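Local coordinates for protein vaginolysin (PDB 5IMY) that probably binds cholesterol-containing host membranes and perforates them as a pore-forming toxin of the cholesterol-dependent cytolysin family, at residues R263-K268 and A308-G313; N78-S83 and I211-Q216; D170-Q175 and A182-D187; T217-S222 and A337-S342; Q302-C307 and G324-L329. All blocks are in the same frame, centred on the assembly; numbering follows the deposited sequence.

Contact 1 (R263-K268 and A308-G313)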
# COMPACT_ATOMS: atom_id res chain seq x y z
N ARG A 263 -0.16 42.81 1.47
CA ARG A 263 1.10 42.24 1.94
C ARG A 263 1.19 40.81 1.43
O ARG A 263 0.24 40.03 1.57
CB ARG A 263 1.17 42.28 3.47
CG ARG A 263 2.56 42.22 4.05
CD ARG A 263 2.56 42.80 5.45
NE ARG A 263 3.70 42.35 6.25
CZ ARG A 263 3.71 41.23 6.97
NH1 ARG A 263 2.65 40.43 6.99
NH2 ARG A 263 4.79 40.90 7.66
N SER A 264 2.34 40.46 0.85
CA SER A 264 2.55 39.15 0.25
C SER A 264 3.89 38.60 0.70
O SER A 264 4.88 39.34 0.80
CB SER A 264 2.51 39.24 -1.28
OG SER A 264 2.98 38.04 -1.88
N MET A 265 3.93 37.29 0.96
CA MET A 265 5.18 36.65 1.36
C MET A 265 5.13 35.17 1.01
O MET A 265 4.05 34.56 0.92
CB MET A 265 5.45 36.82 2.86
CG MET A 265 4.39 36.22 3.76
SD MET A 265 4.89 36.24 5.49
CE MET A 265 3.57 35.28 6.22
N TYR A 266 6.31 34.59 0.82
CA TYR A 266 6.49 33.16 0.61
C TYR A 266 7.14 32.54 1.83
O TYR A 266 8.09 33.10 2.39
CB TYR A 266 7.35 32.90 -0.63
CG TYR A 266 6.58 32.95 -1.93
CD1 TYR A 266 6.03 31.80 -2.47
CD2 TYR A 266 6.42 34.14 -2.62
CE1 TYR A 266 5.33 31.83 -3.66
CE2 TYR A 266 5.72 34.18 -3.82
CZ TYR A 266 5.18 33.02 -4.33
OH TYR A 266 4.47 33.05 -5.51
N VAL A 267 6.64 31.38 2.25
CA VAL A 267 7.10 30.72 3.46
C VAL A 267 7.47 29.28 3.12
O VAL A 267 6.72 28.58 2.44
CB VAL A 267 6.03 30.74 4.57
CG1 VAL A 267 6.58 30.14 5.85
CG2 VAL A 267 5.54 32.16 4.81
N LYS A 268 8.64 28.85 3.60
CA LYS A 268 9.10 27.47 3.46
C LYS A 268 9.06 26.80 4.83
O LYS A 268 9.76 27.22 5.75
CB LYS A 268 10.51 27.42 2.89
CG LYS A 268 11.10 26.01 2.80
CD LYS A 268 12.56 26.02 2.35
CE LYS A 268 13.48 26.59 3.42
NZ LYS A 268 14.91 26.63 2.99
N ALA A 308 10.76 32.60 5.72
CA ALA A 308 9.76 33.48 5.11
C ALA A 308 10.46 34.66 4.47
O ALA A 308 11.16 35.40 5.15
CB ALA A 308 8.75 33.97 6.15
N VAL A 309 10.24 34.86 3.17
CA VAL A 309 10.73 36.03 2.46
C VAL A 309 9.53 36.89 2.08
O VAL A 309 8.56 36.39 1.49
CB VAL A 309 11.57 35.65 1.22
CG1 VAL A 309 12.56 34.57 1.59
CG2 VAL A 309 10.69 35.22 0.05
N ILE A 310 9.59 38.16 2.42
CA ILE A 310 8.49 39.09 2.21
C ILE A 310 8.85 40.00 1.04
O ILE A 310 10.01 40.38 0.86
CB ILE A 310 8.21 39.90 3.49
CG1 ILE A 310 7.95 38.93 4.65
CG2 ILE A 310 7.03 40.83 3.30
CD1 ILE A 310 7.95 39.56 6.02
N LEU A 311 7.84 40.33 0.23
CA LEU A 311 8.03 41.06 -1.01
C LEU A 311 7.46 42.46 -0.89
O LEU A 311 6.36 42.65 -0.36
CB LEU A 311 7.36 40.33 -2.18
CG LEU A 311 6.91 38.89 -1.95
CD1 LEU A 311 5.86 38.49 -2.98
CD2 LEU A 311 8.09 37.93 -2.00
N GLY A 312 8.21 43.45 -1.37
CA GLY A 312 7.79 44.83 -1.30
C GLY A 312 8.30 45.68 -2.45
O GLY A 312 7.77 45.60 -3.56
N GLY A 313 9.32 46.49 -2.19
CA GLY A 313 9.82 47.39 -3.22
C GLY A 313 11.07 48.17 -2.83
O GLY A 313 11.80 48.64 -3.70

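Contact 2 (N78-S83 and I211-Q216)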
# COMPACT_ATOMS: atom_id res chain seq x y z
N ASN A 78 -5.71 34.88 -10.38
CA ASN A 78 -5.14 35.82 -9.42
C ASN A 78 -3.62 35.79 -9.58
O ASN A 78 -2.93 35.01 -8.93
CB ASN A 78 -5.57 35.44 -8.00
CG ASN A 78 -5.26 36.52 -6.99
OD1 ASN A 78 -4.26 36.43 -6.26
ND2 ASN A 78 -6.10 37.54 -6.93
N LEU A 79 -3.12 36.64 -10.47
CA LEU A 79 -1.70 36.64 -10.82
C LEU A 79 -0.91 37.52 -9.86
O LEU A 79 -1.40 38.56 -9.40
CB LEU A 79 -1.49 37.14 -12.25
CG LEU A 79 -1.99 36.21 -13.36
CD1 LEU A 79 -3.49 36.36 -13.57
CD2 LEU A 79 -1.23 36.49 -14.66
N SER A 80 0.31 37.10 -9.57
CA SER A 80 1.16 37.81 -8.62
C SER A 80 1.77 39.05 -9.25
O SER A 80 2.10 39.08 -10.44
CB SER A 80 2.27 36.90 -8.10
OG SER A 80 1.75 35.84 -7.32
N VAL A 81 1.92 40.09 -8.43
CA VAL A 81 2.63 41.31 -8.81
C VAL A 81 4.05 41.20 -8.29
O VAL A 81 4.27 40.82 -7.13
CB VAL A 81 1.93 42.56 -8.26
CG1 VAL A 81 2.75 43.81 -8.54
CG2 VAL A 81 0.53 42.69 -8.86
N THR A 82 5.02 41.53 -9.14
CA THR A 82 6.43 41.42 -8.81
C THR A 82 7.14 42.71 -9.16
O THR A 82 6.58 43.61 -9.80
CB THR A 82 7.09 40.25 -9.57
OG1 THR A 82 7.07 40.52 -10.97
CG2 THR A 82 6.36 38.95 -9.29
N SER A 83 8.40 42.80 -8.74
CA SER A 83 9.24 43.93 -9.13
C SER A 83 9.41 43.99 -10.65
O SER A 83 9.53 45.07 -11.22
CB SER A 83 10.60 43.84 -8.45
OG SER A 83 11.45 44.89 -8.87
N ILE A 211 5.85 24.63 0.75
CA ILE A 211 5.93 26.00 0.25
C ILE A 211 4.53 26.59 0.27
O ILE A 211 3.58 25.95 -0.20
CB ILE A 211 6.53 26.05 -1.16
CG1 ILE A 211 7.91 25.38 -1.18
CG2 ILE A 211 6.63 27.50 -1.65
CD1 ILE A 211 8.93 25.98 -0.23
N VAL A 212 4.40 27.80 0.80
CA VAL A 212 3.10 28.43 0.99
C VAL A 212 3.21 29.91 0.63
O VAL A 212 4.09 30.61 1.15
CB VAL A 212 2.58 28.26 2.43
CG1 VAL A 212 1.20 28.88 2.59
CG2 VAL A 212 2.55 26.79 2.81
N ASN A 213 2.33 30.37 -0.24
CA ASN A 213 2.23 31.78 -0.60
C ASN A 213 1.10 32.40 0.21
O ASN A 213 -0.05 31.98 0.11
CB ASN A 213 1.97 31.94 -2.10
CG ASN A 213 1.98 33.38 -2.55
OD1 ASN A 213 2.64 34.23 -1.95
ND2 ASN A 213 1.24 33.67 -3.62
N PHE A 214 1.44 33.40 1.03
CA PHE A 214 0.45 34.11 1.83
C PHE A 214 0.17 35.47 1.20
O PHE A 214 1.10 36.23 0.92
CB PHE A 214 0.94 34.30 3.27
CG PHE A 214 0.90 33.05 4.10
CD1 PHE A 214 -0.28 32.63 4.68
CD2 PHE A 214 2.05 32.31 4.30
CE1 PHE A 214 -0.32 31.48 5.44
CE2 PHE A 214 2.02 31.16 5.06
CZ PHE A 214 0.83 30.74 5.63
N LYS A 215 -1.11 35.76 0.98
CA LYS A 215 -1.55 37.04 0.45
C LYS A 215 -2.53 37.67 1.42
O LYS A 215 -3.60 37.10 1.68
CB LYS A 215 -2.19 36.87 -0.93
CG LYS A 215 -1.19 36.91 -2.08
CD LYS A 215 -1.83 36.51 -3.39
CE LYS A 215 -0.83 36.62 -4.53
NZ LYS A 215 -1.31 35.95 -5.77
N GLN A 216 -2.18 38.83 1.95
CA GLN A 216 -3.04 39.61 2.82
C GLN A 216 -3.50 40.84 2.05
O GLN A 216 -2.70 41.74 1.77
CB GLN A 216 -2.31 40.00 4.11
CG GLN A 216 -1.59 38.84 4.77
CD GLN A 216 -1.12 39.16 6.17
OE1 GLN A 216 0.02 39.58 6.38
NE2 GLN A 216 -1.99 38.95 7.15

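Contact 3 (D170-Q175 and A182-D187)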
# COMPACT_ATOMS: atom_id res chain seq x y z
N ASP A 170 -1.96 29.59 -0.64
CA ASP A 170 -1.85 28.43 -1.52
C ASP A 170 -0.63 27.63 -1.10
O ASP A 170 0.47 28.18 -0.97
CB ASP A 170 -1.73 28.86 -2.99
CG ASP A 170 -2.93 29.65 -3.46
OD1 ASP A 170 -3.94 29.03 -3.85
OD2 ASP A 170 -2.87 30.90 -3.43
N SER A 171 -0.82 26.34 -0.87
CA SER A 171 0.22 25.46 -0.38
C SER A 171 0.61 24.45 -1.46
O SER A 171 -0.15 24.16 -2.38
CB SER A 171 -0.24 24.72 0.88
OG SER A 171 -0.30 25.58 1.99
N ALA A 172 1.83 23.93 -1.32
CA ALA A 172 2.31 22.88 -2.21
C ALA A 172 3.56 22.27 -1.62
O ALA A 172 4.38 22.98 -1.02
CB ALA A 172 2.60 23.43 -3.62
N SER A 173 3.70 20.96 -1.78
CA SER A 173 4.92 20.28 -1.36
C SER A 173 6.05 20.58 -2.34
O SER A 173 5.85 20.57 -3.56
CB SER A 173 4.68 18.78 -1.27
OG SER A 173 5.37 18.21 -0.17
N ALA A 174 7.23 20.86 -1.80
CA ALA A 174 8.39 21.15 -2.64
C ALA A 174 8.90 19.83 -3.23
O ALA A 174 9.45 18.99 -2.50
CB ALA A 174 9.48 21.85 -1.84
N GLN A 175 8.72 19.66 -4.52
CA GLN A 175 9.12 18.44 -5.23
C GLN A 175 10.00 18.72 -6.44
O GLN A 175 10.97 18.00 -6.65
CB GLN A 175 7.86 17.67 -5.66
CG GLN A 175 7.05 17.12 -4.50
CD GLN A 175 7.81 16.06 -3.72
OE1 GLN A 175 8.73 15.43 -4.23
NE2 GLN A 175 7.41 15.85 -2.47
N ALA A 182 4.35 25.68 -11.85
CA ALA A 182 2.97 25.48 -12.27
C ALA A 182 1.99 25.88 -11.18
O ALA A 182 0.86 26.30 -11.48
CB ALA A 182 2.74 24.03 -12.68
N LYS A 183 2.38 25.76 -9.91
CA LYS A 183 1.51 26.14 -8.81
C LYS A 183 1.56 27.65 -8.55
O LYS A 183 0.51 28.27 -8.34
CB LYS A 183 1.91 25.38 -7.54
CG LYS A 183 1.11 25.75 -6.29
CD LYS A 183 -0.15 24.91 -6.15
CE LYS A 183 -1.19 25.61 -5.28
NZ LYS A 183 -2.40 24.77 -5.07
N PHE A 184 2.75 28.24 -8.56
CA PHE A 184 2.95 29.60 -8.07
C PHE A 184 3.32 30.60 -9.16
O PHE A 184 3.46 31.79 -8.86
CB PHE A 184 4.03 29.60 -6.99
CG PHE A 184 3.63 28.88 -5.73
CD1 PHE A 184 2.43 29.18 -5.10
CD2 PHE A 184 4.45 27.92 -5.17
CE1 PHE A 184 2.06 28.52 -3.95
CE2 PHE A 184 4.08 27.26 -4.01
CZ PHE A 184 2.88 27.57 -3.40
N GLY A 185 3.50 30.16 -10.40
CA GLY A 185 3.77 31.08 -11.49
C GLY A 185 5.05 30.78 -12.23
O GLY A 185 6.03 30.28 -11.65
N ALA A 186 5.06 31.07 -13.54
CA ALA A 186 6.22 30.78 -14.37
C ALA A 186 7.50 31.42 -13.85
O ALA A 186 8.59 30.96 -14.19
CB ALA A 186 5.96 31.25 -15.80
N ASP A 187 7.39 32.46 -13.03
CA ASP A 187 8.54 33.16 -12.48
C ASP A 187 8.80 32.81 -11.02
O ASP A 187 9.41 33.60 -10.29
CB ASP A 187 8.37 34.67 -12.64
CG ASP A 187 7.14 35.20 -11.91
OD1 ASP A 187 6.23 34.39 -11.63
OD2 ASP A 187 7.09 36.41 -11.63

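Contact 4 (T217-S222 and A337-S342)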
# COMPACT_ATOMS: atom_id res chain seq x y z
N THR A 217 -4.78 40.88 1.69
CA THR A 217 -5.34 41.95 0.89
C THR A 217 -6.07 42.93 1.81
O THR A 217 -7.03 42.55 2.49
CB THR A 217 -6.30 41.41 -0.17
OG1 THR A 217 -5.59 40.51 -1.03
CG2 THR A 217 -6.89 42.54 -1.00
N TYR A 218 -5.62 44.18 1.82
CA TYR A 218 -6.33 45.23 2.55
C TYR A 218 -7.48 45.79 1.73
O TYR A 218 -8.58 46.00 2.26
CB TYR A 218 -5.36 46.35 2.91
CG TYR A 218 -4.20 45.91 3.77
CD1 TYR A 218 -4.40 45.13 4.90
CD2 TYR A 218 -2.90 46.27 3.44
CE1 TYR A 218 -3.33 44.72 5.68
CE2 TYR A 218 -1.83 45.87 4.21
CZ TYR A 218 -2.05 45.10 5.33
OH TYR A 218 -0.98 44.70 6.09
N TYR A 219 -7.25 46.05 0.45
CA TYR A 219 -8.28 46.62 -0.41
C TYR A 219 -7.94 46.30 -1.86
O TYR A 219 -6.82 45.91 -2.18
CB TYR A 219 -8.41 48.14 -0.20
CG TYR A 219 -7.10 48.88 -0.34
CD1 TYR A 219 -6.62 49.28 -1.58
CD2 TYR A 219 -6.34 49.20 0.78
CE1 TYR A 219 -5.43 49.96 -1.71
CE2 TYR A 219 -5.15 49.89 0.67
CZ TYR A 219 -4.70 50.27 -0.58
OH TYR A 219 -3.51 50.95 -0.70
N THR A 220 -8.94 46.49 -2.72
CA THR A 220 -8.82 46.18 -4.14
C THR A 220 -9.23 47.40 -4.95
O THR A 220 -10.27 48.00 -4.68
CB THR A 220 -9.69 44.97 -4.51
OG1 THR A 220 -9.18 43.80 -3.85
CG2 THR A 220 -9.69 44.73 -6.01
N VAL A 221 -8.41 47.76 -5.93
CA VAL A 221 -8.74 48.81 -6.88
C VAL A 221 -9.27 48.14 -8.14
O VAL A 221 -8.58 47.33 -8.76
CB VAL A 221 -7.51 49.69 -7.19
CG1 VAL A 221 -7.88 50.77 -8.22
CG2 VAL A 221 -6.97 50.32 -5.92
N SER A 222 -10.50 48.49 -8.51
CA SER A 222 -11.20 47.82 -9.59
C SER A 222 -11.56 48.81 -10.70
O SER A 222 -11.62 50.02 -10.48
CB SER A 222 -12.47 47.13 -9.07
OG SER A 222 -13.30 46.72 -10.15
N ALA A 337 -2.12 42.10 9.66
CA ALA A 337 -3.55 41.84 9.68
C ALA A 337 -4.36 43.10 9.43
O ALA A 337 -5.51 43.00 8.97
CB ALA A 337 -3.96 41.22 11.01
N ASN A 338 -3.80 44.27 9.70
CA ASN A 338 -4.52 45.53 9.58
C ASN A 338 -3.61 46.56 8.93
O ASN A 338 -2.39 46.38 8.83
CB ASN A 338 -4.98 46.05 10.95
CG ASN A 338 -5.01 44.96 12.01
OD1 ASN A 338 -4.00 44.65 12.63
ND2 ASN A 338 -6.19 44.38 12.22
N LEU A 339 -4.23 47.65 8.48
CA LEU A 339 -3.48 48.78 7.95
C LEU A 339 -3.03 49.64 9.11
O LEU A 339 -3.86 50.15 9.87
CB LEU A 339 -4.32 49.61 6.98
CG LEU A 339 -4.90 48.97 5.72
CD1 LEU A 339 -5.97 47.96 6.07
CD2 LEU A 339 -5.48 50.06 4.82
N SER A 340 -1.72 49.82 9.26
CA SER A 340 -1.22 50.88 10.14
C SER A 340 -1.37 52.25 9.48
O SER A 340 -0.51 53.12 9.64
CB SER A 340 0.23 50.59 10.51
OG SER A 340 0.89 49.83 9.52
N THR A 341 -2.46 52.44 8.72
CA THR A 341 -2.73 53.58 7.84
C THR A 341 -1.50 54.45 7.57
O THR A 341 -1.61 55.68 7.45
CB THR A 341 -3.86 54.44 8.41
OG1 THR A 341 -3.39 55.76 8.67
CG2 THR A 341 -4.42 53.82 9.70
N SER A 342 -0.34 53.81 7.46
CA SER A 342 0.93 54.47 7.16
C SER A 342 1.83 53.61 6.30
O SER A 342 2.76 54.14 5.69
CB SER A 342 1.67 54.83 8.45
OG SER A 342 1.99 53.66 9.19

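Contact 5 (Q302-C307 and G324-L329). Unlike the reference sequence in segment 302-307: Cys307 (reference Thr).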
# COMPACT_ATOMS: atom_id res chain seq x y z
N GLN A 302 7.25 21.42 16.73
CA GLN A 302 8.46 21.82 17.44
C GLN A 302 9.72 21.57 16.63
O GLN A 302 10.80 22.02 17.04
CB GLN A 302 8.60 21.09 18.78
CG GLN A 302 7.32 20.80 19.55
CD GLN A 302 6.63 22.06 20.05
OE1 GLN A 302 5.42 22.23 19.86
NE2 GLN A 302 7.37 22.92 20.72
N ASN A 303 9.62 20.84 15.52
CA ASN A 303 10.76 20.52 14.68
C ASN A 303 10.64 21.12 13.28
O ASN A 303 11.38 20.72 12.38
CB ASN A 303 10.94 19.01 14.58
CG ASN A 303 11.98 18.48 15.56
OD1 ASN A 303 13.17 18.50 15.27
ND2 ASN A 303 11.52 18.01 16.71
N THR A 304 9.72 22.06 13.08
CA THR A 304 9.47 22.65 11.77
C THR A 304 10.22 23.97 11.68
O THR A 304 9.87 24.94 12.37
CB THR A 304 7.98 22.85 11.54
OG1 THR A 304 7.30 21.59 11.64
CG2 THR A 304 7.72 23.45 10.16
N SER A 305 11.26 24.01 10.85
CA SER A 305 11.91 25.27 10.53
C SER A 305 11.03 26.08 9.59
O SER A 305 10.36 25.53 8.71
CB SER A 305 13.27 25.02 9.89
OG SER A 305 14.14 26.13 10.06
N VAL A 306 11.01 27.40 9.78
CA VAL A 306 10.19 28.30 8.99
C VAL A 306 11.09 29.36 8.38
O VAL A 306 11.86 30.02 9.09
CB VAL A 306 9.07 28.95 9.82
CG1 VAL A 306 8.46 30.15 9.10
CG2 VAL A 306 7.99 27.92 10.12
N CYS A 307 10.99 29.53 7.06
CA CYS A 307 11.80 30.49 6.30
C CYS A 307 10.85 31.31 5.44
O CYS A 307 10.20 30.76 4.54
CB CYS A 307 12.84 29.76 5.46
SG CYS A 307 13.62 30.70 4.12
N GLY A 324 13.43 30.33 11.76
CA GLY A 324 12.24 30.59 12.54
C GLY A 324 11.43 29.33 12.73
O GLY A 324 11.77 28.25 12.23
N ASN A 325 10.34 29.49 13.47
CA ASN A 325 9.42 28.40 13.76
C ASN A 325 7.99 28.87 13.53
O ASN A 325 7.76 29.97 13.03
CB ASN A 325 9.61 27.90 15.19
CG ASN A 325 9.74 29.04 16.19
OD1 ASN A 325 8.83 29.85 16.33
ND2 ASN A 325 10.87 29.10 16.87
N ILE A 326 7.01 28.04 13.91
CA ILE A 326 5.61 28.41 13.70
C ILE A 326 5.30 29.73 14.39
O ILE A 326 4.46 30.51 13.92
CB ILE A 326 4.68 27.28 14.20
CG1 ILE A 326 4.94 25.99 13.41
CG2 ILE A 326 3.21 27.69 14.07
CD1 ILE A 326 4.72 26.10 11.91
N ASP A 327 5.97 30.03 15.51
CA ASP A 327 5.73 31.29 16.19
C ASP A 327 6.32 32.47 15.43
O ASP A 327 5.79 33.59 15.52
CB ASP A 327 6.29 31.24 17.62
CG ASP A 327 5.31 30.62 18.60
OD1 ASP A 327 4.09 30.73 18.39
OD2 ASP A 327 5.77 30.02 19.60
N THR A 328 7.40 32.25 14.68
CA THR A 328 7.88 33.28 13.76
C THR A 328 6.81 33.60 12.72
O THR A 328 6.50 34.77 12.47
CB THR A 328 9.17 32.83 13.07
OG1 THR A 328 10.24 32.80 14.03
CG2 THR A 328 9.55 33.76 11.91
N LEU A 329 6.23 32.56 12.12
CA LEU A 329 5.16 32.75 11.14
C LEU A 329 4.01 33.54 11.74
O LEU A 329 3.60 34.57 11.18
CB LEU A 329 4.68 31.39 10.65
CG LEU A 329 3.46 31.37 9.72
CD1 LEU A 329 3.85 31.79 8.32
CD2 LEU A 329 2.81 30.00 9.73

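Contact 1 (R263-K268 and A308-G313)
Tyr266 and Val309 form an antiparallel hydrogen-bonded pair at the middle of two strands whose axes approach to 4.7 Å, with their N-to-C directions 165° apart. Each residue of the pair gives its amide to the other's carbonyl, Tyr266 N to Val309 O at 3.0 Å and Val309 N to Tyr266 O at 2.9 Å. On the face holding Met265, Val267, Ala308 and Ile310, the side chains of Met265 and Ile310 lie side by side and point the same way, with Met265 CB 3.7 Å from Ile310 CG1. Met265 CG sits between the backbone N and the carbonyl carbon (chi1 61°), and the long, flexible chain then runs on, extended, to Leu329 and Ile333 of helix 326-335. Small Ala308 suits the neighbouring place: its CB meets Val267 CG2 at 3.9 Å, and Leu332 of the helix touches it too. Tyr266 and Val309 look to the other face, where Tyr266 CB rests 4.1 Å from Val309 CG2, and Leu311 CD2 comes to the edge of the Tyr266 ring. Farther along, Arg263 crosses Ile310 obliquely, Arg263 NH2 lying 3.8 Å from Ile310 CD1, while NH1 gives a hydrogen bond to Leu332 O. Apolar side chains alternate between the two faces of this largely buried pair, which fits the central sheet of the cholesterol-dependent cytolysin fold, as the pairing of its third and fourth core strands.

Contact 2 (N78-S83 and I211-Q216)
Lys215 CG stands anti to the carbonyl carbon (chi1 -87°), and the extended chain beyond it carries NZ to Asn78 and Ser80, while Asn78 turns CG anti to its own backbone N (chi1 -169°). The side chains of Lys215 and Asn78 thus reach toward each other tip to tip, across a gap too wide for backbone pairing: the nearest CA atoms, those of Ser80 and Lys215, are 9.5 Å apart. Lys215 NZ gives a hydrogen bond to Asn78 OD1 at 3.0 Å, arriving at 153° to the C=O bond and tilted a little from the amide plane. A second, weak bond runs from Lys215 NZ to Ser80 OG at 3.4 Å. The methylene before the nitrogen shares the same polar surroundings, Lys215 CE being 3.8 Å from Asn78 OD1. Lysine suits this place because four methylenes can span the distance from the sheet and still end in a group with several hydrogens to give; asparagine and serine answer it with neutral oxygens. Strand 347-354 closes in at the side, Ala349 touching both Lys215 and Asn78, and Leu79 pairs through its backbone with Tyr350. Neither bond is made to a carboxylate, so within this contact the ammonium is met by dipoles alone; two oxygens gathered at the nitrogen of a buried residue are consistent with its protonated form, and together they tie strand 208-223 to residues 78-80.

Contact 3 (D170-Q175 and A182-D187)
Ala172 and Lys183 bring their backbones to 7.4 Å, CA to CA, where the last turn of helix 177-184 folds back beside strand 166-173; no hydrogen bond joins the two segments. Ala172 points its CB at the helix, and its small size lets the aliphatic part of Lys183 lie close, with Lys183 CG 3.8 Å from Ala172 CB. The lysine chain bends at its second torsion (chi2 88°), which places CD near the strand, and Lys183 CE then passes 3.4 Å from Ser171 O. Its tip is engaged outside the two segments: Lys183 NZ forms a salt bridge with an acidic side chain of the chain of another protein, and Ser171 N gives a hydrogen bond to an acidic side chain of that chain. Asp170 OD1 stays 4.7 Å from Lys183 NZ, not in contact, though the opposite charges may still attract. Phe184 turns its rim to the strand. Its CE1 comes 3.4 Å from Asp170 O, which lies in the plane of the ring, so the weakly positive edge of the aromatic faces the carbonyl oxygen. Ala172 CB comes obliquely to Phe184 CE2, 4.1 Å away, and Lys183 CG, from the preceding residue, lies over the centre of one face. Ile211 of the adjoining strand also packs on this ring. Gly185 follows the helix with positive phi (124°), backbone angles that bring a side chain up against the preceding carbonyl. A core strand leading through a short turn into a helix laid on the sheet is consistent with the first helical cluster of cholesterol-dependent cytolysins, which in the family refolds into a transmembrane hairpin.

Contact 4 (T217-S222 and A337-S342)
Leu339 packs tightly on Tyr218, the two side chains sliding past each other in opposite directions. Leu339 CG lies over one face of the tyrosine ring, 4.1 Å from its centroid and 26° off the normal, a CH-pi contact displaced toward the rim. Leu339 CD1 sits nearer the CB side of the ring, 3.4 Å from Tyr218 CD1, while the second branch turns to the next residue, Leu339 CD2 approaching the edge of the Tyr219 ring at CE2 (4.2 Å). A forked leucine suits a place where two adjacent tyrosines are both within reach. The two follow each other in a classic beta bulge, both facing Tyr261, and Tyr219 adopts chi1 53°, its CG between the backbone N and the carbonyl carbon. The opposite character begins at once beyond Leu339: Ser340, Thr341 and Ser342 are exposed and poorly ordered, and Asn338 on the other side points its CB away from Tyr218. Tyr218 OH keeps a polar hold on the loop by bonding to Gly336 O. The loop descends from helix 326-335 toward strand 347-354, and the tyrosines belong to the bend of strand 208-223, where strand 253-261 pairs with it and Val150 of helix 139-158 touches Tyr219.

Contact 5 (Q302-C307 and G324-L329)
Val306 faces Gly324 and the first turn of the helix, and its short branched side chain can be followed outward atom by atom. Val306 CB is 3.6 Å from Asn325 O. From there CG1, anti to the backbone N (chi1 165°), runs past that oxygen to Leu329 CB at 4.3 Å. The other branch, CG2, presses on the peptide ahead of the helix, 3.5 Å from Asn325 C, and reaches Ile326 CD1 at 4.1 Å. Valine suits the spot: broad at CB, it fills the angle between strand and helix without needing length. Beside it Val306 N gives a short hydrogen bond to Gly324 O (2.7 Å), its donor standing well above the carbonyl plane. Glycine suits position 324, where a CB would be tight against Val306 O and would clash with Thr328 OG1. Asn325 and Thr328 then close the helix start as a capping box: Thr328 N bonds Asn325 OD1 at 3.2 Å, and the return bond from Asn325 N to Thr328 OG1 is weak. Cys307, where the reference sequence has threonine, is disulfide-bonded to Cys322. Helix 326-335 thus begins against strand 305-311, with Phe269 of strand 263-271 touching Val306, Ile326 and Leu329, and helix 278-286 reaching Thr304 and Ile326.

How the contacts relate
All five contacts touch one antiparallel sheet. Strand 208-223, used by contacts 2 and 4, lies between strand 166-173 of contact 3 and strand 263-271 of contact 1: Asn213 N meets Asp170 O at 3.0 Å and Arg263 O meets Gln216 N at 2.7 Å, both probable hydrogen bonds. Contacts 1 and 2 are therefore close, their centres about 8 Å apart. Contact 5 continues strand 305-311 of contact 1, and Lys268 N probably bonds Cys307 O (2.6 Å). Leu329 of contact 5 reaches Val267 and Phe214, joining contacts 5, 1 and 2 under helix 326-335. Contacts 4 and 5, at the two ends of that helix, stand about 26 Å apart between centres.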